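Local coordinates for invasion-associated protein (Mycobacterium tuberculosis, PDB 4LJ1), which probably binds peptidoglycan in the mycobacterial cell wall through a non-catalytic NlpC/p60 domain, at residues A[69-74]-A[87-92]; A[51-56]-A[63-68]; A[107-112]-A[118-123]; A[46-51]-A[96-101]. All blocks are in the same frame, centred on the assembly; numbering follows the deposited sequence.

Contact 1 of 4, residues A[69-74]-A[87-92]; sequences QMYKVG and LIFYGP
Y71 turns CG to the far side of its backbone N (chi1 -174°), and F89 sets its own CG opposite its carbonyl carbon, so that the tyrosine edge meets the phenylalanine face in a T-shaped (edge-to-face) pair. The centroids lie 5.2 Å apart and the planes stand at 71°. This contact packs helix 67-73 against strand 87-90, an outermost strand of the four-stranded antiparallel sheet in the NlpC/p60 fold. Y71 CD1 comes 3.6 Å from F89 CD1, displaced toward the rim of the phenylalanine ring. The same face also receives Y71 CB, 4.0 Å from the F89 centroid and 14° off the ring normal, which is good CH-pi geometry. M70 has its CG beside the backbone N, and its extended chain carries on beyond F89, so that near L87 the approach is loose, M70 SD staying 4.5 Å from L87 CD1. All four touching residues are buried, and V98 of the adjacent strand and I52 of helix 48-57 pack against the same cluster. K76 lies against the Y71 ring in a cation-pi contact. At the rim of the phenylalanine, M70 CB sits near the ring plane, 3.9 Å from F89 CE2.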
loop_
_atom_site.group_PDB
_atom_site.type_symbol
_atom_site.label_atom_id
_atom_site.label_comp_id
_atom_site.label_asym_id
_atom_site.label_seq_id
_atom_site.Cartn_x
_atom_site.Cartn_y
_atom_site.Cartn_z
ATOM N N GLN A 69 6.490 -2.470 -9.781
ATOM C CA GLN A 69 5.920 -1.689 -10.878
ATOM C C GLN A 69 5.247 -0.413 -10.338
ATOM O O GLN A 69 5.372 0.662 -10.930
ATOM C CB GLN A 69 4.950 -2.515 -11.707
ATOM C CG GLN A 69 4.477 -1.784 -12.964
ATOM C CD GLN A 69 5.546 -1.502 -14.015
ATOM O OE1 GLN A 69 6.617 -2.119 -14.037
ATOM N NE2 GLN A 69 5.244 -0.555 -14.908
ATOM N N MET A 70 4.539 -0.523 -9.224
ATOM C CA MET A 70 4.007 0.660 -8.564
ATOM C C MET A 70 5.112 1.683 -8.284
ATOM O O MET A 70 4.954 2.884 -8.518
ATOM C CB MET A 70 3.379 0.299 -7.218
ATOM C CG MET A 70 2.110 -0.563 -7.259
ATOM S SD MET A 70 1.585 -0.890 -5.549
ATOM C CE MET A 70 0.251 -2.046 -5.815
ATOM N N TYR A 71 6.237 1.208 -7.789
ATOM C CA TYR A 71 7.369 2.090 -7.487
ATOM C C TYR A 71 7.976 2.747 -8.744
ATOM O O TYR A 71 8.222 3.950 -8.780
ATOM C CB TYR A 71 8.473 1.326 -6.751
ATOM C CG TYR A 71 9.604 2.204 -6.287
ATOM C CD1 TYR A 71 9.453 2.992 -5.159
ATOM C CD2 TYR A 71 10.825 2.261 -6.981
ATOM C CE1 TYR A 71 10.480 3.788 -4.695
ATOM C CE2 TYR A 71 11.853 3.064 -6.522
ATOM C CZ TYR A 71 11.665 3.830 -5.377
ATOM O OH TYR A 71 12.662 4.633 -4.894
ATOM N N LYS A 72 8.268 1.922 -9.749
ATOM C CA LYS A 72 8.884 2.380 -10.995
ATOM C C LYS A 72 8.152 3.565 -11.571
ATOM O O LYS A 72 8.776 4.559 -11.986
ATOM C CB LYS A 72 8.924 1.242 -12.018
ATOM C CG LYS A 72 9.605 1.605 -13.331
ATOM C CD LYS A 72 9.638 0.395 -14.258
ATOM C CE LYS A 72 10.332 0.677 -15.580
ATOM N NZ LYS A 72 10.181 -0.453 -16.540
ATOM N N VAL A 73 6.829 3.463 -11.631
ATOM C CA VAL A 73 6.036 4.476 -12.351
ATOM C C VAL A 73 5.604 5.662 -11.488
ATOM O O VAL A 73 5.189 6.697 -12.028
ATOM C CB VAL A 73 4.793 3.849 -13.034
ATOM C CG1 VAL A 73 5.184 2.730 -14.014
ATOM C CG2 VAL A 73 3.767 3.390 -12.010
ATOM N N GLY A 74 5.685 5.531 -10.165
ATOM C CA GLY A 74 5.112 6.523 -9.254
ATOM C C GLY A 74 5.966 7.784 -9.086
ATOM O O GLY A 74 7.200 7.748 -9.204
ATOM N N LEU A 87 2.629 6.021 -0.629
ATOM C CA LEU A 87 3.006 4.605 -0.517
ATOM C C LEU A 87 4.460 4.472 -0.080
ATOM O O LEU A 87 5.347 5.161 -0.604
ATOM C CB LEU A 87 2.815 3.938 -1.877
ATOM C CG LEU A 87 1.389 3.898 -2.437
ATOM C CD1 LEU A 87 1.403 3.250 -3.814
ATOM C CD2 LEU A 87 0.466 3.158 -1.480
ATOM N N ILE A 88 4.672 3.602 0.893
ATOM C CA ILE A 88 5.982 3.216 1.404
ATOM C C ILE A 88 6.356 1.879 0.773
ATOM O O ILE A 88 5.503 0.997 0.654
ATOM C CB ILE A 88 5.919 3.090 2.938
ATOM C CG1 ILE A 88 5.692 4.455 3.592
ATOM C CG2 ILE A 88 7.196 2.437 3.491
ATOM C CD1 ILE A 88 5.228 4.375 5.029
ATOM N N PHE A 89 7.612 1.724 0.407
ATOM C CA PHE A 89 8.098 0.488 -0.195
ATOM C C PHE A 89 9.250 -0.101 0.585
ATOM O O PHE A 89 9.987 0.611 1.292
ATOM C CB PHE A 89 8.519 0.727 -1.644
ATOM C CG PHE A 89 7.392 1.145 -2.535
ATOM C CD1 PHE A 89 6.989 2.453 -2.597
ATOM C CD2 PHE A 89 6.728 0.208 -3.297
ATOM C CE1 PHE A 89 5.923 2.838 -3.396
ATOM C CE2 PHE A 89 5.671 0.583 -4.107
ATOM C CZ PHE A 89 5.263 1.898 -4.149
ATOM N N TYR A 90 9.417 -1.406 0.407
ATOM C CA TYR A 90 10.567 -2.147 0.882
ATOM C C TYR A 90 11.253 -2.827 -0.287
ATOM O O TYR A 90 10.615 -3.245 -1.253
ATOM C CB TYR A 90 10.140 -3.171 1.984
ATOM C CG TYR A 90 9.665 -2.432 3.209
ATOM C CD1 TYR A 90 10.563 -2.023 4.177
ATOM C CD2 TYR A 90 8.358 -1.991 3.330
ATOM C CE1 TYR A 90 10.158 -1.257 5.264
ATOM C CE2 TYR A 90 7.950 -1.237 4.420
ATOM C CZ TYR A 90 8.866 -0.844 5.366
ATOM O OH TYR A 90 8.491 -0.047 6.422
ATOM N N GLY A 91 12.566 -2.989 -0.159
ATOM C CA GLY A 91 13.390 -3.658 -1.147
ATOM C C GLY A 91 14.010 -2.732 -2.162
ATOM O O GLY A 91 13.588 -1.589 -2.323
ATOM N N PRO A 92 14.981 -3.241 -2.927
ATOM C CA PRO A 92 15.578 -2.438 -3.984
ATOM C C PRO A 92 14.530 -2.116 -5.037
ATOM O O PRO A 92 13.825 -3.007 -5.513
ATOM C CB PRO A 92 16.683 -3.321 -4.561
ATOM C CG PRO A 92 16.604 -4.609 -3.871
ATOM C CD PRO A 92 15.554 -4.585 -2.826
#

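Contact 2 of 4, residues A[51-56]-A[63-68]; sequences LIQYAY and LPRSSG
R65 NH1 is held by two carbonyl oxygens, OE1 of Q53 and the backbone O of G28. The bond from R65 NH1 to Q53 OE1 is 2.8 Å long but bent, with an N-H...O angle of 136°, and the donor stands above the amide carbonyl plane instead of on a lone pair. The amide and guanidinium planes are almost perpendicular, at 89°. The bend of the arginine chain at chi2 (73°) lays R65 CD 3.4 Å from Q53 OE1 and puts the guanidinium edge over the amide. The other half of the Q53 amide is used as well: NE2 donates to L63 O at 2.9 Å, tilted out of the carbonyl plane. With one bond on each side, the amide cannot turn over without losing both. A water links the backbones next to it, donating to Q53 O at 2.8 Å and accepting from L63 N. Beneath these polar links L63 points its branches at the helix, CD2 3.5 Å from I52 CG2 and CD1 3.8 Å from Y56 CB. L63 is modelled in two conformers, so these apolar distances hold for one of them. P64 O is buried here and has no polar partner in the model. In this NlpC/p60 fold, segment 63-68 packs against helix 48-57 and leads into helix 67-73 through its N-cap S66, whose OG caps Q69 N. R65 ties it to the start of helix 48-57 by a salt bridge from NH2 to D47 and a bond from its O to S49 OG, while I52 and Y56 pack on L100 of strand 97-103.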
loop_
_atom_site.group_PDB
_atom_site.type_symbol
_atom_site.label_atom_id
_atom_site.label_comp_id
_atom_site.label_asym_id
_atom_site.label_seq_id
_atom_site.Cartn_x
_atom_site.Cartn_y
_atom_site.Cartn_z
ATOM N N LEU A 51 -4.054 -5.281 -1.012
ATOM C CA LEU A 51 -4.630 -4.302 -0.097
ATOM C C LEU A 51 -4.517 -2.897 -0.689
ATOM O O LEU A 51 -5.475 -2.111 -0.624
ATOM C CB LEU A 51 -3.926 -4.363 1.255
ATOM C CG LEU A 51 -4.379 -3.310 2.268
ATOM C CD1 LEU A 51 -5.847 -3.520 2.696
ATOM C CD2 LEU A 51 -3.466 -3.339 3.495
ATOM N N ILE A 52 -3.348 -2.558 -1.210
ATOM C CA ILE A 52 -3.140 -1.226 -1.796
ATOM C C ILE A 52 -4.048 -1.009 -2.996
ATOM O O ILE A 52 -4.631 0.064 -3.156
ATOM C CB ILE A 52 -1.643 -1.018 -2.173
ATOM C CG1 ILE A 52 -0.748 -0.970 -0.966
ATOM C CG2 ILE A 52 -1.446 0.196 -3.040
ATOM C CD1 ILE A 52 -1.212 -0.073 0.112
ATOM N N GLN A 53 -4.194 -2.024 -3.837
ATOM C CA GLN A 53 -5.140 -1.908 -4.973
ATOM C C GLN A 53 -6.561 -1.655 -4.489
ATOM O O GLN A 53 -7.254 -0.801 -5.026
ATOM C CB GLN A 53 -5.133 -3.159 -5.843
ATOM C CG GLN A 53 -3.909 -3.354 -6.714
ATOM C CD GLN A 53 -4.068 -4.539 -7.648
ATOM O OE1 GLN A 53 -4.750 -5.510 -7.319
ATOM N NE2 GLN A 53 -3.473 -4.461 -8.842
ATOM N N TYR A 54 -6.979 -2.397 -3.473
ATOM C CA TYR A 54 -8.322 -2.208 -2.936
ATOM C C TYR A 54 -8.506 -0.777 -2.435
ATOM O O TYR A 54 -9.493 -0.098 -2.737
ATOM C CB TYR A 54 -8.587 -3.204 -1.793
ATOM C CG TYR A 54 -9.947 -3.004 -1.157
ATOM C CD1 TYR A 54 -11.106 -3.303 -1.861
ATOM C CD2 TYR A 54 -10.079 -2.420 0.115
ATOM C CE1 TYR A 54 -12.354 -3.068 -1.309
ATOM C CE2 TYR A 54 -11.329 -2.165 0.672
ATOM C CZ TYR A 54 -12.461 -2.508 -0.046
ATOM O OH TYR A 54 -13.717 -2.265 0.480
ATOM N N ALA A 55 -7.552 -0.299 -1.644
ATOM C CA ALA A 55 -7.670 1.027 -1.058
ATOM C C ALA A 55 -7.764 2.086 -2.155
ATOM O O ALA A 55 -8.681 2.931 -2.143
ATOM C CB ALA A 55 -6.511 1.312 -0.093
ATOM N N TYR A 56 -6.829 2.062 -3.095
ATOM C CA TYR A 56 -6.743 3.115 -4.111
ATOM C C TYR A 56 -7.842 3.041 -5.167
ATOM O O TYR A 56 -8.077 4.039 -5.854
ATOM C CB TYR A 56 -5.321 3.233 -4.718
ATOM C CG TYR A 56 -4.559 4.353 -4.032
ATOM C CD1 TYR A 56 -4.939 5.679 -4.272
ATOM C CD2 TYR A 56 -3.531 4.128 -3.110
ATOM C CE1 TYR A 56 -4.325 6.731 -3.615
ATOM C CE2 TYR A 56 -2.909 5.195 -2.444
ATOM C CZ TYR A 56 -3.308 6.488 -2.712
ATOM O OH TYR A 56 -2.714 7.553 -2.056
ATOM N N LEU A 63 -4.178 0.500 -9.761
ATOM C CA LEU A 63 -2.725 0.411 -9.692
ATOM C C LEU A 63 -2.214 -0.914 -10.252
ATOM O O LEU A 63 -2.915 -1.919 -10.197
ATOM C CB LEU A 63 -2.268 0.531 -8.232
ATOM C CG LEU A 63 -2.180 1.929 -7.618
ATOM C CD1 LEU A 63 -3.367 2.801 -7.972
ATOM C CD2 LEU A 63 -2.002 1.875 -6.107
ATOM N N PRO A 64 -0.976 -0.924 -10.769
ATOM C CA PRO A 64 -0.411 -2.211 -11.178
ATOM C C PRO A 64 -0.205 -3.108 -9.968
ATOM O O PRO A 64 -0.091 -2.623 -8.863
ATOM C CB PRO A 64 0.931 -1.835 -11.809
ATOM C CG PRO A 64 1.280 -0.520 -11.211
ATOM C CD PRO A 64 0.005 0.172 -10.834
ATOM N N ARG A 65 -0.142 -4.409 -10.176
ATOM C CA ARG A 65 -0.077 -5.333 -9.053
ATOM C C ARG A 65 1.289 -5.377 -8.366
ATOM O O ARG A 65 1.368 -5.359 -7.136
ATOM C CB ARG A 65 -0.467 -6.734 -9.496
ATOM C CG ARG A 65 -0.626 -7.698 -8.341
ATOM C CD ARG A 65 -1.881 -7.403 -7.572
ATOM N NE ARG A 65 -2.021 -8.283 -6.415
ATOM C CZ ARG A 65 -3.189 -8.639 -5.890
ATOM N NH1 ARG A 65 -4.326 -8.131 -6.347
ATOM N NH2 ARG A 65 -3.225 -9.475 -4.874
ATOM N N SER A 66 2.364 -5.493 -9.103
ATOM C CA SER A 66 3.595 -5.693 -8.373
ATOM C C SER A 66 4.090 -4.406 -7.698
ATOM O O SER A 66 3.973 -3.304 -8.253
ATOM C CB SER A 66 4.658 -6.325 -9.220
ATOM O OG SER A 66 5.386 -5.385 -9.914
ATOM N N SER A 67 4.618 -4.551 -6.484
ATOM C CA SER A 67 5.148 -3.382 -5.787
ATOM C C SER A 67 6.250 -2.705 -6.593
ATOM O O SER A 67 6.326 -1.485 -6.621
ATOM C CB SER A 67 5.604 -3.751 -4.372
ATOM O OG SER A 67 6.654 -4.696 -4.367
ATOM N N GLY A 68 7.086 -3.494 -7.263
ATOM C CA GLY A 68 8.149 -2.909 -8.069
ATOM C C GLY A 68 7.612 -2.062 -9.204
ATOM O O GLY A 68 8.192 -1.038 -9.552
HETATM O O HOH W 1 -6.217 0.303 -7.388
#

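Contact 3 of 4, residues A[107-112]-A[118-123]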
loop_
_atom_site.group_PDB
_atom_site.type_symbol
_atom_site.label_atom_id
_atom_site.label_comp_id
_atom_site.label_asym_id
_atom_site.label_seq_id
_atom_site.Cartn_x
_atom_site.Cartn_y
_atom_site.Cartn_z
ATOM N N MET A 107 1.833 3.262 9.427
ATOM C CA MET A 107 1.500 2.716 8.131
ATOM C C MET A 107 0.496 1.593 8.261
ATOM O O MET A 107 0.429 0.924 9.275
ATOM C CB MET A 107 2.750 2.214 7.414
ATOM C CG MET A 107 3.503 1.072 8.063
ATOM S SD MET A 107 5.043 0.717 7.178
ATOM C CE MET A 107 5.613 -0.699 8.142
ATOM N N LEU A 108 -0.260 1.357 7.194
ATOM C CA LEU A 108 -1.148 0.210 7.065
ATOM C C LEU A 108 -0.417 -0.815 6.186
ATOM O O LEU A 108 -0.061 -0.514 5.053
ATOM C CB LEU A 108 -2.469 0.633 6.412
ATOM C CG LEU A 108 -3.523 -0.460 6.324
ATOM C CD1 LEU A 108 -4.063 -0.832 7.689
ATOM C CD2 LEU A 108 -4.651 -0.048 5.377
ATOM N N GLU A 109 -0.200 -1.999 6.747
ATOM C CA GLU A 109 0.536 -3.053 6.097
ATOM C C GLU A 109 -0.197 -4.375 6.206
ATOM O O GLU A 109 -1.186 -4.498 6.921
ATOM C CB GLU A 109 1.930 -3.197 6.722
ATOM C CG GLU A 109 1.878 -3.653 8.163
ATOM C CD GLU A 109 3.217 -4.075 8.686
ATOM O OE1 GLU A 109 4.162 -4.237 7.884
ATOM O OE2 GLU A 109 3.295 -4.344 9.880
ATOM N N VAL A 110 0.309 -5.383 5.516
ATOM C CA VAL A 110 -0.147 -6.749 5.727
ATOM C C VAL A 110 0.978 -7.514 6.390
ATOM O O VAL A 110 2.024 -7.731 5.793
ATOM C CB VAL A 110 -0.603 -7.445 4.431
ATOM C CG1 VAL A 110 -1.230 -8.787 4.779
ATOM C CG2 VAL A 110 -1.588 -6.581 3.669
ATOM N N GLY A 111 0.774 -7.850 7.659
ATOM C CA GLY A 111 1.623 -8.792 8.389
ATOM C C GLY A 111 0.967 -10.151 8.343
ATOM O O GLY A 111 0.616 -10.619 7.277
ATOM N N ASP A 112 0.748 -10.783 9.491
ATOM C CA ASP A 112 -0.109 -11.967 9.504
ATOM C C ASP A 112 -1.571 -11.609 9.181
ATOM O O ASP A 112 -2.326 -12.442 8.680
ATOM C CB ASP A 112 -0.070 -12.679 10.853
ATOM C CG ASP A 112 1.277 -13.289 11.155
ATOM O OD1 ASP A 112 2.072 -13.506 10.219
ATOM O OD2 ASP A 112 1.537 -13.556 12.337
ATOM N N PRO A 118 3.886 1.081 13.378
ATOM C CA PRO A 118 4.811 2.186 13.130
ATOM C C PRO A 118 5.648 1.911 11.882
ATOM O O PRO A 118 6.009 0.769 11.611
ATOM C CB PRO A 118 5.680 2.188 14.394
ATOM C CG PRO A 118 4.818 1.597 15.447
ATOM C CD PRO A 118 3.983 0.575 14.753
ATOM N N VAL A 119 5.955 2.959 11.129
ATOM C CA VAL A 119 6.825 2.816 9.981
ATOM C C VAL A 119 8.184 2.256 10.419
ATOM O O VAL A 119 8.728 2.678 11.467
ATOM C CB VAL A 119 7.029 4.162 9.278
ATOM C CG1 VAL A 119 8.059 4.050 8.161
ATOM C CG2 VAL A 119 5.704 4.709 8.768
ATOM N N ARG A 120 8.725 1.314 9.652
ATOM C CA ARG A 120 10.039 0.735 9.917
ATOM C C ARG A 120 10.979 1.186 8.797
ATOM O O ARG A 120 10.664 1.059 7.615
ATOM C CB ARG A 120 9.997 -0.798 9.864
ATOM C CG ARG A 120 9.115 -1.552 10.865
ATOM C CD ARG A 120 8.944 -3.030 10.406
ATOM N NE ARG A 120 7.617 -3.391 9.872
ATOM C CZ ARG A 120 7.349 -3.841 8.649
ATOM N NH1 ARG A 120 8.302 -3.983 7.741
ATOM N NH2 ARG A 120 6.119 -4.133 8.330
ATOM N N THR A 121 12.145 1.706 9.130
ATOM C CA THR A 121 13.049 2.112 8.055
ATOM C C THR A 121 13.972 0.963 7.622
ATOM O O THR A 121 14.578 1.064 6.577
ATOM C CB THR A 121 13.915 3.315 8.419
ATOM O OG1 THR A 121 14.569 2.994 9.634
ATOM C CG2 THR A 121 13.076 4.573 8.571
ATOM N N ASN A 122 14.011 -0.143 8.368
ATOM C CA ASN A 122 14.818 -1.288 7.946
ATOM C C ASN A 122 14.324 -1.846 6.621
ATOM O O ASN A 122 13.197 -2.330 6.537
ATOM C CB ASN A 122 14.832 -2.414 8.974
ATOM C CG ASN A 122 15.707 -3.577 8.537
ATOM O OD1 ASN A 122 16.887 -3.387 8.291
ATOM N ND2 ASN A 122 15.139 -4.783 8.451
ATOM N N GLY A 123 15.176 -1.771 5.595
ATOM C CA GLY A 123 14.854 -2.265 4.280
ATOM C C GLY A 123 13.989 -1.324 3.454
ATOM O O GLY A 123 13.641 -1.657 2.316
#
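M107 and V119 bring their CA atoms to 5.6 Å where the chain leaves a beta-hairpin. Strands 106-110 and 114-118 form this antiparallel pair at one side of the NlpC/p60 sheet, with backbone bonds joining M107 to S117 and E109 to Q115. Beyond P118 the second segment loses regular structure, is fastened by V119 to G105, and passes over the side chains of M107 and E109. Both of these place CG between the backbone N and the carbonyl carbon (chi1 63° for M107), and both chains then run extended toward the loop. M107 SD lies 3.9 Å from V119 CA, and M107 CB is 4.1 Å from V119 CG2. In the conformer given, one of two modelled, R120 is bent at chi3 and turns its guanidinium edge to the E109 carboxylate. The resulting salt bridge has E109 OE1 only 2.0 Å from R120 NH2, too short to be literal; the exact geometry is therefore doubtful, although the pairing of charges is plausible. E109 OE2 is more soundly held, by S117 OG and Q115 NE2. E109 stands twelve residues after S97, a spacing consistent with the third position of an NlpC/p60 triad, in a domain that is non-catalytic here. At the far end of the methionine, M107 CE approaches P118 O at 3.8 Å.

Contact 4 of 4, residues A[46-51]-A[96-101]; sequences FDASGL and QSVALY
A48 and S97 meet by van der Waals contact, the alanine CB 3.4 Å from the serine OG, where the start of helix 48-57 faces strand 97-103 in the papain-like core of the NlpC/p60 fold. Their places are consistent with those of the cysteine and histidine in catalytic relatives: the sequence DASG stands where active members have DCSG. With neither a thiol nor an imidazole here, the pair agrees with a non-catalytic domain. S97 is modelled in two conformers, so the OG distance holds for one of them. The apolar contact comes from V98, whose CG1, set in the cleft between backbone N and carbonyl carbon (chi1 61°), lies 4.1 Å from A48 CB. A48 CB also lies 3.4 Å from V98 O.

No direct hydrogen bond crosses between the segments; water supplies the polar link, donating to A48 O at 3.1 Å and to V98 O at 2.9 Å. At the start of the strand a classic beta bulge sets Q96 and S97 together opposite Y90 of the neighbouring strand. At the helix start D47 is the N-cap: its OD1, also salt-bridged to R65, accepts from G50 N at 2.9 Å, met nearly along its C-O axis.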
loop_
_atom_site.group_PDB
_atom_site.type_symbol
_atom_site.label_atom_id
_atom_site.label_comp_id
_atom_site.label_asym_id
_atom_site.label_seq_id
_atom_site.Cartn_x
_atom_site.Cartn_y
_atom_site.Cartn_z
ATOM N N PHE A 46 -5.674 -10.857 1.888
ATOM C CA PHE A 46 -4.884 -9.918 1.061
ATOM C C PHE A 46 -3.403 -10.242 1.138
ATOM O O PHE A 46 -2.922 -10.649 2.185
ATOM C CB PHE A 46 -5.001 -8.483 1.606
ATOM C CG PHE A 46 -6.314 -7.781 1.303
ATOM C CD1 PHE A 46 -6.586 -7.309 0.021
ATOM C CD2 PHE A 46 -7.214 -7.524 2.311
ATOM C CE1 PHE A 46 -7.748 -6.625 -0.243
ATOM C CE2 PHE A 46 -8.377 -6.834 2.031
ATOM C CZ PHE A 46 -8.629 -6.376 0.759
ATOM N N ASP A 47 -2.710 -9.962 0.035
ATOM C CA ASP A 47 -1.292 -9.658 0.136
ATOM C C ASP A 47 -1.118 -8.132 0.097
ATOM O O ASP A 47 -2.089 -7.378 -0.004
ATOM C CB ASP A 47 -0.444 -10.402 -0.887
ATOM C CG ASP A 47 -0.678 -9.998 -2.316
ATOM O OD1 ASP A 47 -1.488 -9.094 -2.603
ATOM O OD2 ASP A 47 -0.065 -10.645 -3.193
ATOM N N ALA A 48 0.115 -7.652 0.241
ATOM C CA ALA A 48 0.349 -6.204 0.372
ATOM C C ALA A 48 -0.189 -5.457 -0.846
ATOM O O ALA A 48 -0.877 -4.443 -0.738
ATOM C CB ALA A 48 1.831 -5.913 0.557
ATOM N N SER A 49 0.110 -5.971 -2.035
ATOM C CA SER A 49 -0.330 -5.378 -3.295
ATOM C C SER A 49 -1.846 -5.329 -3.412
ATOM O O SER A 49 -2.442 -4.349 -3.869
ATOM C CB SER A 49 0.280 -6.157 -4.470
ATOM O OG SER A 49 1.639 -5.748 -4.557
ATOM N N GLY A 50 -2.483 -6.423 -3.028
ATOM C CA GLY A 50 -3.920 -6.521 -3.103
ATOM C C GLY A 50 -4.585 -5.481 -2.219
ATOM O O GLY A 50 -5.585 -4.870 -2.607
ATOM N N LEU A 51 -4.054 -5.281 -1.012
ATOM C CA LEU A 51 -4.630 -4.302 -0.097
ATOM C C LEU A 51 -4.517 -2.897 -0.689
ATOM O O LEU A 51 -5.475 -2.111 -0.624
ATOM C CB LEU A 51 -3.926 -4.363 1.255
ATOM C CG LEU A 51 -4.379 -3.310 2.268
ATOM C CD1 LEU A 51 -5.847 -3.520 2.696
ATOM C CD2 LEU A 51 -3.466 -3.339 3.495
ATOM N N GLN A 96 10.225 -5.620 -2.839
ATOM C CA GLN A 96 9.838 -6.562 -1.753
ATOM C C GLN A 96 8.390 -6.395 -1.323
ATOM O O GLN A 96 7.653 -7.368 -1.275
ATOM C CB GLN A 96 10.781 -6.479 -0.544
ATOM C CG GLN A 96 10.404 -7.409 0.599
ATOM C CD GLN A 96 11.366 -7.353 1.768
ATOM O OE1 GLN A 96 12.194 -6.459 1.886
ATOM N NE2 GLN A 96 11.245 -8.327 2.651
ATOM N N SER A 97 7.957 -5.187 -0.984
ATOM C CA SER A 97 6.604 -4.967 -0.474
ATOM C C SER A 97 6.215 -3.503 -0.573
ATOM O O SER A 97 7.030 -2.642 -0.920
ATOM C CB SER A 97 6.498 -5.428 0.986
ATOM O OG SER A 97 5.133 -5.639 1.314
ATOM N N VAL A 98 4.957 -3.233 -0.229
ATOM C CA VAL A 98 4.359 -1.900 -0.220
ATOM C C VAL A 98 3.438 -1.764 0.971
ATOM O O VAL A 98 2.827 -2.766 1.389
ATOM C CB VAL A 98 3.637 -1.617 -1.572
ATOM C CG1 VAL A 98 2.496 -2.619 -1.834
ATOM C CG2 VAL A 98 3.146 -0.178 -1.660
ATOM N N ALA A 99 3.315 -0.549 1.497
ATOM C CA ALA A 99 2.437 -0.227 2.608
ATOM C C ALA A 99 1.865 1.162 2.379
ATOM O O ALA A 99 2.401 1.925 1.590
ATOM C CB ALA A 99 3.188 -0.298 3.936
ATOM N N LEU A 100 0.774 1.478 3.066
ATOM C CA LEU A 100 0.095 2.760 2.908
ATOM C C LEU A 100 0.451 3.669 4.091
ATOM O O LEU A 100 0.174 3.340 5.250
ATOM C CB LEU A 100 -1.413 2.531 2.871
ATOM C CG LEU A 100 -2.323 3.753 2.667
ATOM C CD1 LEU A 100 -2.074 4.422 1.316
ATOM C CD2 LEU A 100 -3.777 3.375 2.824
ATOM N N TYR A 101 1.080 4.821 3.821
ATOM C CA TYR A 101 1.410 5.748 4.895
ATOM C C TYR A 101 0.156 6.440 5.401
ATOM O O TYR A 101 -0.632 6.953 4.616
ATOM C CB TYR A 101 2.439 6.785 4.422
ATOM C CG TYR A 101 2.986 7.662 5.543
ATOM C CD1 TYR A 101 3.381 7.109 6.751
ATOM C CD2 TYR A 101 3.082 9.033 5.410
ATOM C CE1 TYR A 101 3.851 7.884 7.780
ATOM C CE2 TYR A 101 3.591 9.814 6.442
ATOM C CZ TYR A 101 3.961 9.236 7.636
ATOM O OH TYR A 101 4.443 9.984 8.709
HETATM O O HOH W 2 0.053 -3.350 2.037
#

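Overall arrangement
All four contacts fall in the NlpC/p60 fold and use helices 48-57 and 67-73 and the four-stranded antiparallel sheet. Contacts 2 and 4 share L51 and helix 48-57, with centres about 7 Å apart; contact 1 joins contact 2 through helix 67-73, at about 10 Å between centres. Strands 87-90, 97-103 and 106-110 are successive neighbours in the sheet and carry contacts 1, 4 and 3 in that order. Along the chain, contact 4 closes a loop in which contact 2 and then contact 1 are nested, and contact 3 follows. Contact 4, about 9 Å from contact 3 between centres, joins helix to sheet at what is consistent with the catalytic position of active relatives.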